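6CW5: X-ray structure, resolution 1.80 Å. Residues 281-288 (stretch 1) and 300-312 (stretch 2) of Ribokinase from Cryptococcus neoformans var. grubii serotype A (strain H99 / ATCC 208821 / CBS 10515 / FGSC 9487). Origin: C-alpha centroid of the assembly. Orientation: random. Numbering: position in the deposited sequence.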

# COMPACT_ATOMS: atom_id res chain seq x y z
N ASP A 281 19.02 5.88 13.76
CA ASP A 281 17.95 4.97 14.18
C ASP A 281 17.87 4.89 15.70
O ASP A 281 16.78 4.87 16.27
CB ASP A 281 18.18 3.58 13.58
CG ASP A 281 18.05 3.58 12.08
OD1 ASP A 281 17.37 4.48 11.55
OD2 ASP A 281 18.63 2.70 11.42
N CYS A 282 19.03 4.82 16.36
CA CYS A 282 19.04 4.89 17.82
C CYS A 282 18.31 6.13 18.30
O CYS A 282 17.41 6.05 19.15
CB CYS A 282 20.48 4.89 18.32
SG CYS A 282 20.59 4.83 20.10
N PHE A 283 18.67 7.29 17.76
CA PHE A 283 18.01 8.53 18.17
C PHE A 283 16.50 8.43 18.02
O PHE A 283 15.74 8.76 18.94
CB PHE A 283 18.57 9.70 17.36
CG PHE A 283 17.96 11.02 17.75
CD1 PHE A 283 18.52 11.77 18.76
CD2 PHE A 283 16.83 11.49 17.10
CE1 PHE A 283 17.95 12.99 19.12
CE2 PHE A 283 16.26 12.69 17.47
CZ PHE A 283 16.83 13.44 18.48
N ALA A 284 16.03 7.94 16.86
CA ALA A 284 14.59 7.89 16.60
C ALA A 284 13.86 7.02 17.62
O ALA A 284 12.81 7.40 18.14
CB ALA A 284 14.34 7.35 15.19
N GLY A 285 14.39 5.82 17.90
CA GLY A 285 13.74 4.97 18.88
C GLY A 285 13.76 5.54 20.29
O GLY A 285 12.76 5.47 21.01
N TYR A 286 14.89 6.13 20.70
CA TYR A 286 14.92 6.79 22.00
C TYR A 286 13.99 8.00 22.04
O TYR A 286 13.39 8.27 23.09
CB TYR A 286 16.35 7.22 22.36
CG TYR A 286 17.02 6.22 23.29
CD1 TYR A 286 17.04 6.44 24.67
CD2 TYR A 286 17.58 5.04 22.79
CE1 TYR A 286 17.62 5.51 25.53
CE2 TYR A 286 18.16 4.10 23.65
CZ TYR A 286 18.18 4.35 25.02
OH TYR A 286 18.73 3.44 25.88
N PHE A 287 13.84 8.72 20.92
CA PHE A 287 12.91 9.84 20.91
C PHE A 287 11.48 9.36 21.10
O PHE A 287 10.73 9.93 21.89
CB PHE A 287 13.06 10.62 19.61
CG PHE A 287 12.06 11.74 19.45
CD1 PHE A 287 12.18 12.90 20.20
CD2 PHE A 287 11.01 11.63 18.54
CE1 PHE A 287 11.27 13.95 20.06
CE2 PHE A 287 10.09 12.66 18.40
CZ PHE A 287 10.22 13.83 19.16
N VAL A 288 11.08 8.33 20.36
CA VAL A 288 9.74 7.77 20.53
C VAL A 288 9.56 7.23 21.95
O VAL A 288 8.52 7.46 22.59
CB VAL A 288 9.49 6.69 19.47
CG1 VAL A 288 8.20 5.92 19.76
CG2 VAL A 288 9.44 7.31 18.06
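Stretch 2 300-312: ALKTCLVACGICV

Stretch 2 lies in a helix that is already under way at Ala300, as its i-to-i+4 backbone bonds attest (Cys304 N to Ala300 O, 3.1 Å; Cys308 N to Cys304 O, 2.9 Å). It runs roughly antiparallel to the helix of stretch 1: the N-to-C directions differ by 148° and the axes approach to 8.7 Å. The register is set where Tyr286 CA and Cys304 CA lie 5.3 Å apart.

Phe283, with chi1 at -179° (t), covers the most surface. Its side chain is a knob among Leu301, Cys304, Leu305 and Cys308, with CE1 3.5 Å from Cys304 CB and CZ 3.9 Å from Leu301 CD2; Cys308 SG lies at the ring edge, 4.3 Å from Phe283 CD1.

Cys304, chi1 -66° (m), points toward stretch 1, and its SG is 3.2 Å from Phe287 N and 3.4 Å from Tyr286 C. Phe287 N donates to Phe283 O within its own helix (2.7 Å).

Tyr286 receives Ala307 over one ring face. Ala307 CB stands 3.5 Å from the centroid of the Tyr286 ring and 3° off its normal, a CH-pi contact.

No direct hydrogen bond joins the two stretches, but one water donates to both Tyr286 O (2.9 Å from the water O) and Ala300 O (3.0 Å from the same atom).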

# COMPACT_ATOMS: atom_id res chain seq x y z
N ALA A 300 13.24 14.22 27.10
CA ALA A 300 13.33 13.11 26.17
C ALA A 300 14.47 13.33 25.19
O ALA A 300 15.22 12.39 24.87
CB ALA A 300 12.01 12.94 25.42
N LEU A 301 14.65 14.57 24.74
CA LEU A 301 15.72 14.88 23.80
C LEU A 301 17.09 14.76 24.45
O LEU A 301 18.03 14.25 23.84
CB LEU A 301 15.51 16.28 23.21
CG LEU A 301 14.37 16.35 22.19
CD1 LEU A 301 14.19 17.77 21.71
CD2 LEU A 301 14.64 15.42 21.02
N LYS A 302 17.22 15.24 25.69
CA LYS A 302 18.51 15.14 26.36
C LYS A 302 18.93 13.68 26.51
O LYS A 302 20.10 13.34 26.28
CB LYS A 302 18.46 15.85 27.71
N THR A 303 17.98 12.80 26.84
CA THR A 303 18.30 11.38 26.96
C THR A 303 18.72 10.79 25.63
O THR A 303 19.69 10.02 25.56
CB THR A 303 17.10 10.61 27.53
OG1 THR A 303 16.70 11.19 28.77
CG2 THR A 303 17.45 9.14 27.76
N CYS A 304 17.99 11.12 24.55
CA CYS A 304 18.37 10.69 23.21
C CYS A 304 19.82 11.02 22.91
O CYS A 304 20.55 10.19 22.37
CB CYS A 304 17.50 11.36 22.14
SG CYS A 304 15.78 10.93 22.16
N LEU A 305 20.23 12.24 23.25
CA LEU A 305 21.58 12.69 22.91
C LEU A 305 22.63 11.84 23.61
O LEU A 305 23.64 11.47 23.00
CB LEU A 305 21.74 14.17 23.28
CG LEU A 305 20.96 15.02 22.28
CD1 LEU A 305 21.00 16.50 22.64
CD2 LEU A 305 21.52 14.79 20.90
N VAL A 306 22.41 11.52 24.88
CA VAL A 306 23.35 10.65 25.60
C VAL A 306 23.36 9.25 25.00
O VAL A 306 24.42 8.64 24.84
CB VAL A 306 23.01 10.63 27.10
CG1 VAL A 306 23.90 9.63 27.83
CG2 VAL A 306 23.16 12.02 27.68
N ALA A 307 22.19 8.73 24.62
CA ALA A 307 22.10 7.36 24.13
C ALA A 307 22.81 7.19 22.80
O ALA A 307 23.68 6.32 22.65
CB ALA A 307 20.63 6.94 24.00
N CYS A 308 22.46 8.02 21.81
CA CYS A 308 23.08 7.87 20.50
C CYS A 308 24.56 8.26 20.51
O CYS A 308 25.31 7.83 19.63
CB CYS A 308 22.31 8.67 19.45
SG CYS A 308 22.55 10.46 19.49
N GLY A 309 24.99 9.07 21.48
CA GLY A 309 26.42 9.29 21.65
C GLY A 309 27.15 8.02 22.04
O GLY A 309 28.22 7.71 21.50
N ILE A 310 26.57 7.26 22.98
CA ILE A 310 27.06 5.92 23.29
C ILE A 310 27.03 5.05 22.04
O ILE A 310 27.96 4.27 21.79
CB ILE A 310 26.22 5.31 24.42
CG1 ILE A 310 26.45 6.06 25.73
CG2 ILE A 310 26.50 3.82 24.58
CD1 ILE A 310 25.44 5.71 26.81
N CYS A 311 25.98 5.18 21.24
CA CYS A 311 25.78 4.31 20.08
C CYS A 311 26.87 4.49 19.03
O CYS A 311 27.32 3.51 18.43
CB CYS A 311 24.40 4.56 19.47
SG CYS A 311 24.11 3.74 17.89
N VAL A 312 27.29 5.73 18.79
CA VAL A 312 28.32 6.00 17.79
C VAL A 312 29.68 5.44 18.18
O VAL A 312 30.57 5.37 17.32
CB VAL A 312 28.43 7.51 17.51
O HOH W 1 14.11 9.70 25.49